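Local structure of small COPII coat GTPase SAR1 (6VS4) at residues Y24-V27 with F28-V32; I113-V116 with H117-E120; V119-F122 with Q123-R126; Y190-I193 with T194-S197. The protein is a small GTPase of the ADP-ribosylation factor family, with a P-loop fold that holds guanosine-5'-diphosphate in this model. All coordinates share one frame; numbering follows the deposited sequence.

Interaction 1 (Y24-V27 with F28-V32); sequences YEKV and FQNFV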
loop_
_atom_site.group_PDB
_atom_site.type_symbol
_atom_site.label_atom_id
_atom_site.label_comp_id
_atom_site.label_asym_id
_atom_site.label_seq_id
_atom_site.Cartn_x
_atom_site.Cartn_y
_atom_site.Cartn_z
ATOM N N TYR A 24 -6.858 4.063 -6.350
ATOM C CA TYR A 24 -7.838 5.122 -6.153
ATOM C C TYR A 24 -8.496 5.502 -7.471
ATOM O O TYR A 24 -9.721 5.642 -7.548
ATOM C CB TYR A 24 -7.133 6.324 -5.521
ATOM C CG TYR A 24 -8.016 7.380 -4.899
ATOM C CD1 TYR A 24 -8.300 7.361 -3.540
ATOM C CD2 TYR A 24 -8.519 8.437 -5.662
ATOM C CE1 TYR A 24 -9.091 8.336 -2.960
ATOM C CE2 TYR A 24 -9.311 9.414 -5.097
ATOM C CZ TYR A 24 -9.591 9.362 -3.749
ATOM O OH TYR A 24 -10.380 10.340 -3.195
ATOM N N GLU A 25 -7.701 5.604 -8.539
ATOM C CA GLU A 25 -8.257 5.952 -9.841
ATOM C C GLU A 25 -9.112 4.825 -10.398
ATOM O O GLU A 25 -10.128 5.080 -11.056
ATOM C CB GLU A 25 -7.139 6.311 -10.815
ATOM C CG GLU A 25 -6.466 7.639 -10.508
ATOM C CD GLU A 25 -5.119 7.792 -11.197
ATOM O OE1 GLU A 25 -4.751 6.893 -11.988
ATOM O OE2 GLU A 25 -4.445 8.825 -10.966
ATOM N N LYS A 26 -8.702 3.574 -10.168
ATOM C CA LYS A 26 -9.454 2.436 -10.688
ATOM C C LYS A 26 -10.862 2.395 -10.113
ATOM O O LYS A 26 -11.825 2.118 -10.837
ATOM C CB LYS A 26 -8.716 1.133 -10.370
ATOM C CG LYS A 26 -9.385 -0.116 -10.936
ATOM C CD LYS A 26 -9.271 -0.156 -12.452
ATOM C CE LYS A 26 -9.771 -1.469 -13.030
ATOM N NZ LYS A 26 -11.253 -1.538 -13.111
ATOM N N VAL A 27 -11.007 2.722 -8.826
ATOM C CA VAL A 27 -12.327 2.741 -8.201
ATOM C C VAL A 27 -13.230 3.757 -8.888
ATOM O O VAL A 27 -14.413 3.492 -9.133
ATOM C CB VAL A 27 -12.199 3.023 -6.693
ATOM C CG1 VAL A 27 -13.567 3.269 -6.086
ATOM C CG2 VAL A 27 -11.529 1.854 -6.001
ATOM N N PHE A 28 -12.683 4.924 -9.230
ATOM C CA PHE A 28 -13.469 5.919 -9.947
ATOM C C PHE A 28 -13.905 5.391 -11.304
ATOM O O PHE A 28 -15.082 5.480 -11.664
ATOM C CB PHE A 28 -12.658 7.207 -10.092
ATOM C CG PHE A 28 -13.341 8.272 -10.909
ATOM C CD1 PHE A 28 -14.390 9.012 -10.385
ATOM C CD2 PHE A 28 -12.902 8.559 -12.192
ATOM C CE1 PHE A 28 -15.002 9.999 -11.134
ATOM C CE2 PHE A 28 -13.510 9.556 -12.945
ATOM C CZ PHE A 28 -14.564 10.272 -12.420
ATOM N N GLN A 29 -12.978 4.783 -12.047
ATOM C CA GLN A 29 -13.312 4.231 -13.357
ATOM C C GLN A 29 -14.392 3.163 -13.250
ATOM O O GLN A 29 -15.293 3.097 -14.093
ATOM C CB GLN A 29 -12.057 3.663 -14.018
ATOM C CG GLN A 29 -11.095 4.735 -14.521
ATOM C CD GLN A 29 -9.677 4.227 -14.652
ATOM O OE1 GLN A 29 -9.454 3.046 -14.902
ATOM N NE2 GLN A 29 -8.707 5.121 -14.502
ATOM N N ASN A 30 -14.309 2.307 -12.226
ATOM C CA ASN A 30 -15.327 1.284 -12.024
ATOM C C ASN A 30 -16.666 1.895 -11.645
ATOM O O ASN A 30 -17.711 1.487 -12.163
ATOM C CB ASN A 30 -14.894 0.341 -10.905
ATOM C CG ASN A 30 -13.931 -0.716 -11.366
ATOM O OD1 ASN A 30 -13.343 -0.609 -12.440
ATOM N ND2 ASN A 30 -13.765 -1.756 -10.553
ATOM N N PHE A 31 -16.653 2.880 -10.748
ATOM C CA PHE A 31 -17.896 3.487 -10.300
ATOM C C PHE A 31 -18.639 4.135 -11.460
ATOM O O PHE A 31 -19.856 3.967 -11.603
ATOM C CB PHE A 31 -17.600 4.511 -9.207
ATOM C CG PHE A 31 -18.700 5.509 -8.994
ATOM C CD1 PHE A 31 -19.731 5.239 -8.109
ATOM C CD2 PHE A 31 -18.703 6.717 -9.674
ATOM C CE1 PHE A 31 -20.745 6.156 -7.905
ATOM C CE2 PHE A 31 -19.716 7.635 -9.480
ATOM C CZ PHE A 31 -20.737 7.355 -8.592
ATOM N N VAL A 32 -17.915 4.854 -12.314
ATOM C CA VAL A 32 -18.552 5.552 -13.422
ATOM C C VAL A 32 -19.044 4.560 -14.463
ATOM O O VAL A 32 -20.171 4.669 -14.962
ATOM C CB VAL A 32 -17.574 6.578 -14.017
ATOM C CG1 VAL A 32 -17.991 6.973 -15.424
ATOM C CG2 VAL A 32 -17.482 7.787 -13.098
#
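Lys26 and Asn30 meet one turn apart on helix 9-33 and carry the polar side-chain contact. Lys26 sends CG anti to its backbone N (chi1 -177°). The chain then bends at chi2 and chi4, which swings the ammonium round to the Asn30 amide. Lys26 NZ donates a hydrogen bond to Asn30 OD1 at a modelled 2.4 Å, a length too short to be trusted. The other amide atom, Asn30 ND2, donates to the backbone oxygens of Met5 and Asp7 of the second subunit. The ND2 end of the amide is therefore the firmly held one; the grip on OD1 is less certain.

Gln29 runs across Lys26 at about a right angle. Its OE1 lies 4.0 Å from Lys26 CD, a loose contact, and also takes a weak hydrogen bond from Ser61.

The backbone bonds step along the helix. Gln29 N donates to Glu25 O (3.0 Å), Asn30 N to Lys26 O (2.9 Å) and Phe31 N to Val27 O (2.8 Å). The bond from Phe28 N to Tyr24 O is weak at 3.5 Å. Tyr24 O is also hydrogen-bonded to Gln10 of the third subunit.

Val32 CG2 sits 3.8 Å above one face of the Phe28 ring, offset toward its rim. The same ring packs on Leu59 of helix 52-59 and on Leu205 and Ala206 of helix 204-223.

The bonding pattern is that of a regular alpha-helix. Phe28 and Phe31 pack largely on the protein's own fold, while Lys26 and Asn30 face the second subunit; Gln10 of the third subunit also reaches Phe28.

Interaction 2 (I113-V116 with H117-E120); sequences IVDV and HDVE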
loop_
_atom_site.group_PDB
_atom_site.type_symbol
_atom_site.label_atom_id
_atom_site.label_comp_id
_atom_site.label_asym_id
_atom_site.label_seq_id
_atom_site.Cartn_x
_atom_site.Cartn_y
_atom_site.Cartn_z
ATOM N N ILE A 113 -18.617 21.570 -20.300
ATOM C CA ILE A 113 -17.444 21.918 -19.506
ATOM C C ILE A 113 -17.007 23.342 -19.827
ATOM O O ILE A 113 -16.891 23.712 -21.003
ATOM C CB ILE A 113 -16.299 20.925 -19.756
ATOM C CG1 ILE A 113 -16.788 19.499 -19.482
ATOM C CG2 ILE A 113 -15.122 21.257 -18.871
ATOM C CD1 ILE A 113 -15.700 18.437 -19.571
ATOM N N VAL A 114 -16.733 24.129 -18.783
ATOM C CA VAL A 114 -16.300 25.516 -18.913
ATOM C C VAL A 114 -14.980 25.702 -18.173
ATOM O O VAL A 114 -14.825 25.245 -17.036
ATOM C CB VAL A 114 -17.362 26.493 -18.363
ATOM C CG1 VAL A 114 -16.859 27.946 -18.423
ATOM C CG2 VAL A 114 -18.672 26.340 -19.104
ATOM N N ASP A 115 -14.040 26.402 -18.811
ATOM C CA ASP A 115 -12.806 26.836 -18.158
ATOM C C ASP A 115 -13.087 28.165 -17.454
ATOM O O ASP A 115 -13.193 29.209 -18.103
ATOM C CB ASP A 115 -11.683 26.969 -19.186
ATOM C CG ASP A 115 -10.342 27.390 -18.571
ATOM O OD1 ASP A 115 -10.300 27.801 -17.391
ATOM O OD2 ASP A 115 -9.318 27.322 -19.289
ATOM N N VAL A 116 -13.182 28.132 -16.123
ATOM C CA VAL A 116 -13.522 29.330 -15.366
ATOM C C VAL A 116 -12.389 30.344 -15.374
ATOM O O VAL A 116 -12.610 31.519 -15.059
ATOM C CB VAL A 116 -13.907 28.974 -13.918
ATOM C CG1 VAL A 116 -15.005 27.929 -13.902
ATOM C CG2 VAL A 116 -12.685 28.478 -13.141
ATOM N N HIS A 117 -11.179 29.929 -15.745
ATOM C CA HIS A 117 -10.051 30.852 -15.745
ATOM C C HIS A 117 -10.010 31.692 -17.019
ATOM O O HIS A 117 -9.628 32.868 -16.981
ATOM C CB HIS A 117 -8.749 30.075 -15.566
ATOM C CG HIS A 117 -7.575 30.942 -15.244
ATOM N ND1 HIS A 117 -7.615 31.908 -14.263
ATOM C CD2 HIS A 117 -6.331 30.994 -15.773
ATOM C CE1 HIS A 117 -6.444 32.515 -14.200
ATOM N NE2 HIS A 117 -5.648 31.979 -15.106
ATOM N N ASP A 118 -10.385 31.103 -18.159
ATOM C CA ASP A 118 -10.347 31.787 -19.455
ATOM C C ASP A 118 -11.533 32.750 -19.576
ATOM O O ASP A 118 -12.488 32.534 -20.327
ATOM C CB ASP A 118 -10.338 30.764 -20.585
ATOM C CG ASP A 118 -9.633 31.271 -21.829
ATOM O OD1 ASP A 118 -8.923 30.472 -22.476
ATOM O OD2 ASP A 118 -9.745 32.478 -22.134
ATOM N N VAL A 119 -11.448 33.851 -18.824
ATOM C CA VAL A 119 -12.577 34.778 -18.762
ATOM C C VAL A 119 -12.797 35.497 -20.087
ATOM O O VAL A 119 -13.940 35.801 -20.445
ATOM C CB VAL A 119 -12.385 35.784 -17.611
ATOM C CG1 VAL A 119 -12.312 35.045 -16.275
ATOM C CG2 VAL A 119 -11.145 36.621 -17.838
ATOM N N GLU A 120 -11.730 35.772 -20.844
ATOM C CA GLU A 120 -11.878 36.533 -22.084
ATOM C C GLU A 120 -12.702 35.795 -23.133
ATOM O O GLU A 120 -13.284 36.439 -24.016
ATOM C CB GLU A 120 -10.503 36.916 -22.639
ATOM C CG GLU A 120 -9.716 37.865 -21.728
ATOM C CD GLU A 120 -10.494 39.130 -21.351
ATOM O OE1 GLU A 120 -11.194 39.694 -22.223
ATOM O OE2 GLU A 120 -10.401 39.564 -20.180
HETATM O O HOH W 1 -13.773 29.933 -20.629
HETATM O O HOH W 2 -9.579 27.638 -21.956
#
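An Asx turn joins Asp115, the last residue of strand 109-115, to His117 in the loop that follows, at the end of a strand of the P-loop fold and near the nucleotide pocket. Asp115 points its CG anti to the backbone N (chi1 -179°), and the carboxylate reaches forward along the chain. His117 N donates to Asp115 OD1 at 2.8 Å. It meets the oxygen on its anti side, 35° out of the carboxylate plane. Asp118 N adds a weak, long bond to the same oxygen. OD1 is gripped firmly by one amide and loosely by a second.

The other oxygen, Asp115 OD2, forms a salt bridge with Lys147. It also lies 4.5 Å from Asp118 OD1, a like charge, with the two carboxylate planes 85° apart. A water sits near both oxygens, and together with Lys147 it probably eases their repulsion. A second water bridges the backbone, donating to Asp115 O at 2.7 Å and to Asp118 O at 2.9 Å.

The His117 ring is tied elsewhere, by a hydrogen bond from ND1 to Glu151. His117 CB, however, packs beside Asp115 OD1 at 3.3 Å. Asp118 is the centre of an inverse gamma turn, closed by a weak bond from Val119 N to His117 O. Just past this turn, Val119 CG1 rests 3.7 Å from Val116 O.

Interaction 3 (V119-F122 with Q123-R126); sequences VERF and QEVR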
loop_
_atom_site.group_PDB
_atom_site.type_symbol
_atom_site.label_atom_id
_atom_site.label_comp_id
_atom_site.label_asym_id
_atom_site.label_seq_id
_atom_site.Cartn_x
_atom_site.Cartn_y
_atom_site.Cartn_z
ATOM N N VAL A 119 -11.448 33.851 -18.824
ATOM C CA VAL A 119 -12.577 34.778 -18.762
ATOM C C VAL A 119 -12.797 35.497 -20.087
ATOM O O VAL A 119 -13.940 35.801 -20.445
ATOM C CB VAL A 119 -12.385 35.784 -17.611
ATOM C CG1 VAL A 119 -12.312 35.045 -16.275
ATOM C CG2 VAL A 119 -11.145 36.621 -17.838
ATOM N N GLU A 120 -11.730 35.772 -20.844
ATOM C CA GLU A 120 -11.878 36.533 -22.084
ATOM C C GLU A 120 -12.702 35.795 -23.133
ATOM O O GLU A 120 -13.284 36.439 -24.016
ATOM C CB GLU A 120 -10.503 36.916 -22.639
ATOM C CG GLU A 120 -9.716 37.865 -21.728
ATOM C CD GLU A 120 -10.494 39.130 -21.351
ATOM O OE1 GLU A 120 -11.194 39.694 -22.223
ATOM O OE2 GLU A 120 -10.401 39.564 -20.180
ATOM N N ARG A 121 -12.758 34.462 -23.062
ATOM C CA ARG A 121 -13.500 33.658 -24.021
ATOM C C ARG A 121 -14.885 33.283 -23.510
ATOM O O ARG A 121 -15.514 32.369 -24.053
ATOM C CB ARG A 121 -12.698 32.406 -24.377
ATOM C CG ARG A 121 -11.333 32.718 -24.977
ATOM C CD ARG A 121 -10.524 31.460 -25.198
ATOM N NE ARG A 121 -11.056 30.629 -26.266
ATOM C CZ ARG A 121 -10.750 29.345 -26.421
ATOM N NH1 ARG A 121 -9.927 28.752 -25.565
ATOM N NH2 ARG A 121 -11.273 28.653 -27.424
ATOM N N PHE A 122 -15.385 33.998 -22.497
ATOM C CA PHE A 122 -16.711 33.732 -21.951
ATOM C C PHE A 122 -17.814 34.012 -22.960
ATOM O O PHE A 122 -18.908 33.450 -22.840
ATOM C CB PHE A 122 -16.944 34.559 -20.687
ATOM C CG PHE A 122 -16.421 33.914 -19.434
ATOM C CD1 PHE A 122 -15.887 32.639 -19.468
ATOM C CD2 PHE A 122 -16.459 34.585 -18.220
ATOM C CE1 PHE A 122 -15.402 32.037 -18.309
ATOM C CE2 PHE A 122 -15.979 33.993 -17.061
ATOM C CZ PHE A 122 -15.448 32.721 -17.104
ATOM N N GLN A 123 -17.553 34.876 -23.943
ATOM C CA GLN A 123 -18.541 35.130 -24.985
ATOM C C GLN A 123 -18.711 33.918 -25.893
ATOM O O GLN A 123 -19.837 33.582 -26.279
ATOM C CB GLN A 123 -18.141 36.366 -25.789
ATOM C CG GLN A 123 -19.222 36.846 -26.740
ATOM C CD GLN A 123 -20.525 37.154 -26.030
ATOM O OE1 GLN A 123 -20.533 37.585 -24.879
ATOM N NE2 GLN A 123 -21.637 36.933 -26.720
ATOM N N GLU A 124 -17.611 33.242 -26.236
ATOM C CA GLU A 124 -17.730 31.976 -26.955
ATOM C C GLU A 124 -18.495 30.950 -26.133
ATOM O O GLU A 124 -19.324 30.210 -26.671
ATOM C CB GLU A 124 -16.353 31.417 -27.305
ATOM C CG GLU A 124 -15.460 32.318 -28.114
ATOM C CD GLU A 124 -14.175 31.619 -28.501
ATOM O OE1 GLU A 124 -14.241 30.428 -28.871
ATOM O OE2 GLU A 124 -13.103 32.255 -28.429
ATOM N N VAL A 125 -18.229 30.894 -24.826
ATOM C CA VAL A 125 -18.881 29.898 -23.977
ATOM C C VAL A 125 -20.388 30.096 -23.988
ATOM O O VAL A 125 -21.155 29.138 -24.138
ATOM C CB VAL A 125 -18.322 29.953 -22.543
ATOM C CG1 VAL A 125 -19.127 29.042 -21.630
ATOM C CG2 VAL A 125 -16.848 29.563 -22.524
ATOM N N ARG A 126 -20.838 31.342 -23.842
ATOM C CA ARG A 126 -22.276 31.583 -23.801
ATOM C C ARG A 126 -22.916 31.264 -25.145
ATOM O O ARG A 126 -24.036 30.743 -25.196
ATOM C CB ARG A 126 -22.567 33.018 -23.341
ATOM C CG ARG A 126 -22.817 34.051 -24.411
ATOM C CD ARG A 126 -23.250 35.359 -23.753
ATOM N NE ARG A 126 -24.496 35.189 -23.005
ATOM C CZ ARG A 126 -24.764 35.790 -21.851
ATOM N NH1 ARG A 126 -23.866 36.592 -21.298
ATOM N NH2 ARG A 126 -25.924 35.573 -21.244
#
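Phe122 O accepts a hydrogen bond from Arg126 N at 3.0 Å, in the first turn of helix 122-135. Arg121 is the N-cap residue of this helix, which follows strand 109-115 in the P-loop fold. Its own carbonyl begins the helical pattern: Val125 N donates to Arg121 O at 3.2 Å. Ahead of the helix, Phe122 N bonds back three residues to Val119 O.

The side chain of Arg121 turns along the helix toward Glu124. A bend at chi3 (70°) brings its NE to the carboxylate. Glu124 OE2 lies at the guanidinium edge, in its plane, 3.4 Å from Arg121 NE. The bond is nearly straight (174°) but long, so this salt bridge is weak. The carboxylate is turned 58° from the guanidinium. The stronger partner of Arg121 is Asp48, which forms a salt bridge with NH2.

Phe122 and Val125 make the apolar part of the contact. Phe122 lays one ring face over Val119, whose CA stands 3.7 Å above the ring centre. The ring also packs on Leu168 of helix 162-172. Val125 touches Ile47 of strand 40-47, and its CG2 lies 4.4 Å from Phe122 CD1.

Interaction 4 (Y190-I193 with T194-S197); sequences YVTI and TSGS. With GDP (guanosine-5'-diphosphate), chain D.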
loop_
_atom_site.group_PDB
_atom_site.type_symbol
_atom_site.label_atom_id
_atom_site.label_comp_id
_atom_site.label_asym_id
_atom_site.label_seq_id
_atom_site.Cartn_x
_atom_site.Cartn_y
_atom_site.Cartn_z
ATOM N N TYR A 190 -18.699 22.460 -9.563
ATOM C CA TYR A 190 -17.409 23.142 -9.545
ATOM C C TYR A 190 -16.327 22.116 -9.234
ATOM O O TYR A 190 -16.358 21.476 -8.176
ATOM C CB TYR A 190 -17.414 24.292 -8.535
ATOM C CG TYR A 190 -18.560 25.245 -8.785
ATOM C CD1 TYR A 190 -18.393 26.359 -9.594
ATOM C CD2 TYR A 190 -19.818 25.003 -8.252
ATOM C CE1 TYR A 190 -19.441 27.221 -9.848
ATOM C CE2 TYR A 190 -20.867 25.844 -8.501
ATOM C CZ TYR A 190 -20.677 26.959 -9.300
ATOM O OH TYR A 190 -21.730 27.806 -9.545
ATOM N N VAL A 191 -15.396 21.937 -10.172
ATOM C CA VAL A 191 -14.455 20.826 -10.141
ATOM C C VAL A 191 -13.080 21.291 -10.605
ATOM O O VAL A 191 -12.927 22.334 -11.246
ATOM C CB VAL A 191 -14.934 19.649 -11.026
ATOM C CG1 VAL A 191 -16.257 19.074 -10.520
ATOM C CG2 VAL A 191 -15.072 20.097 -12.470
ATOM N N THR A 192 -12.072 20.492 -10.262
ATOM C CA THR A 192 -10.741 20.526 -10.876
ATOM C C THR A 192 -10.515 19.116 -11.406
ATOM O O THR A 192 -10.219 18.194 -10.639
ATOM C CB THR A 192 -9.633 20.929 -9.904
ATOM O OG1 THR A 192 -9.758 22.312 -9.562
ATOM C CG2 THR A 192 -8.272 20.707 -10.537
ATOM N N ILE A 193 -10.682 18.953 -12.718
ATOM C CA ILE A 193 -10.687 17.622 -13.306
ATOM C C ILE A 193 -9.313 16.979 -13.196
ATOM O O ILE A 193 -9.206 15.755 -13.073
ATOM C CB ILE A 193 -11.186 17.716 -14.758
ATOM C CG1 ILE A 193 -12.687 18.009 -14.751
ATOM C CG2 ILE A 193 -10.895 16.434 -15.531
ATOM C CD1 ILE A 193 -13.279 18.300 -16.113
ATOM N N THR A 194 -8.245 17.780 -13.193
ATOM C CA THR A 194 -6.890 17.242 -13.124
ATOM C C THR A 194 -6.411 16.921 -11.710
ATOM O O THR A 194 -5.314 16.377 -11.567
ATOM C CB THR A 194 -5.901 18.207 -13.770
ATOM O OG1 THR A 194 -6.080 19.511 -13.206
ATOM C CG2 THR A 194 -6.136 18.254 -15.274
ATOM N N SER A 195 -7.150 17.283 -10.666
ATOM C CA SER A 195 -6.687 16.944 -9.329
ATOM C C SER A 195 -6.923 15.461 -9.041
ATOM O O SER A 195 -7.801 14.813 -9.623
ATOM C CB SER A 195 -7.386 17.794 -8.270
ATOM O OG SER A 195 -8.683 17.297 -7.999
ATOM N N GLY A 196 -6.121 14.924 -8.122
ATOM C CA GLY A 196 -6.278 13.529 -7.750
ATOM C C GLY A 196 -7.550 13.266 -6.975
ATOM O O GLY A 196 -8.144 12.186 -7.100
ATOM N N SER A 197 -7.979 14.242 -6.163
ATOM C CA SER A 197 -9.222 14.135 -5.409
ATOM C C SER A 197 -10.451 14.139 -6.305
ATOM O O SER A 197 -11.535 13.753 -5.851
ATOM C CB SER A 197 -9.325 15.276 -4.397
ATOM O OG SER A 197 -9.162 16.533 -5.032
HETATM P PB GDP D . -10.217 20.063 -24.738
HETATM O O1B GDP D . -9.883 20.997 -25.916
HETATM O O2B GDP D . -10.237 18.618 -25.141
HETATM O O3B GDP D . -11.517 20.554 -24.097
HETATM O O3A GDP D . -9.103 20.296 -23.628
HETATM P PA GDP D . -8.076 19.347 -22.880
HETATM O O1A GDP D . -6.987 18.998 -23.883
HETATM O O2A GDP D . -8.761 18.210 -22.231
HETATM O "O5'" GDP D . -7.391 20.292 -21.792
HETATM C "C5'" GDP D . -6.576 21.439 -22.114
HETATM C "C4'" GDP D . -5.596 21.685 -20.994
HETATM O "O4'" GDP D . -6.318 22.014 -19.785
HETATM C "C3'" GDP D . -4.675 20.508 -20.653
HETATM O "O3'" GDP D . -3.317 20.920 -20.548
HETATM C "C2'" GDP D . -5.219 20.010 -19.310
HETATM O "O2'" GDP D . -4.182 19.462 -18.507
HETATM C "C1'" GDP D . -5.729 21.315 -18.708
HETATM N N9 GDP D . -6.738 21.142 -17.652
HETATM C C8 GDP D . -7.894 20.405 -17.697
HETATM N N7 GDP D . -8.575 20.445 -16.576
HETATM C C5 GDP D . -7.817 21.251 -15.741
HETATM C C6 GDP D . -8.005 21.642 -14.371
HETATM O O6 GDP D . -8.954 21.370 -13.641
HETATM N N1 GDP D . -6.973 22.433 -13.909
HETATM C C2 GDP D . -5.897 22.838 -14.653
HETATM N N2 GDP D . -4.998 23.614 -14.044
HETATM N N3 GDP D . -5.712 22.492 -15.924
HETATM C C4 GDP D . -6.690 21.694 -16.395
#
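Ser195 N reaches Thr192 O from above the carbonyl plane, 61° out of it. The bond is 3.2 Å long and closes a type I beta turn from Thr192 to Ser195. The hydroxyl of Ser195 also comes back to this carbonyl, with OG 3.2 Å from Thr192 O. Whether this is a hydrogen bond is not settled, because the single hydroxyl proton could go to Ser197 OG instead. On the side-chain side, Thr192 CG2 packs against Ser195 CB at 3.8 Å.

The turn presents three residues to the guanine of guanosine-5'-diphosphate. Ile193 N gives O6 of the nucleotide a weak bond of 3.1 Å, bent to 120°. The same amide is also hydrogen-bonded to Asn146. Thr192 CG2 touches O6 at 3.2 Å. Thr194 lies over a face of the base. Its OG1 sits between its backbone N and carbonyl carbon (chi1 52°), and both branches reach the base: OG1 is 3.1 Å from C6 of the nucleotide, and CG2 is 3.5 Å from C5. Thr192 OG1 is hydrogen-bonded to Asp149, which itself bonds the nucleotide. By position, this is consistent with the guanine-recognition loop of small GTPases.

The turn lies between strand 186-190 and helix 204-223. Val191 pairs with Met145 of the neighbouring strand 141-146. Ile193 packs on Thr54 and Leu55 of helix 52-59, and Thr194 also touches Thr54.

The contacts follow one another along the chain, from interaction 1 on helix 9-33 to interaction 4 before helix 204-223. Interactions 2 and 3 share Val119 and Glu120, with centres about 7 Å apart. Together they carry the chain from strand 109-115 into helix 122-135, and the Phe122 ring packs on the backbone oxygens of Asp115 and Val116. Interaction 2 also meets interaction 4 through Ile113 and Ile193. Both lie close to the nucleotide: interaction 4 touches it, and the Asp115 side chain of interaction 2 is about 6 Å away. Interaction 1 lies across the chain's centre from 2 and 3. It touches interaction 4 where Tyr24 packs on Gly196, linking the N-terminal helix to a nucleotide-binding loop.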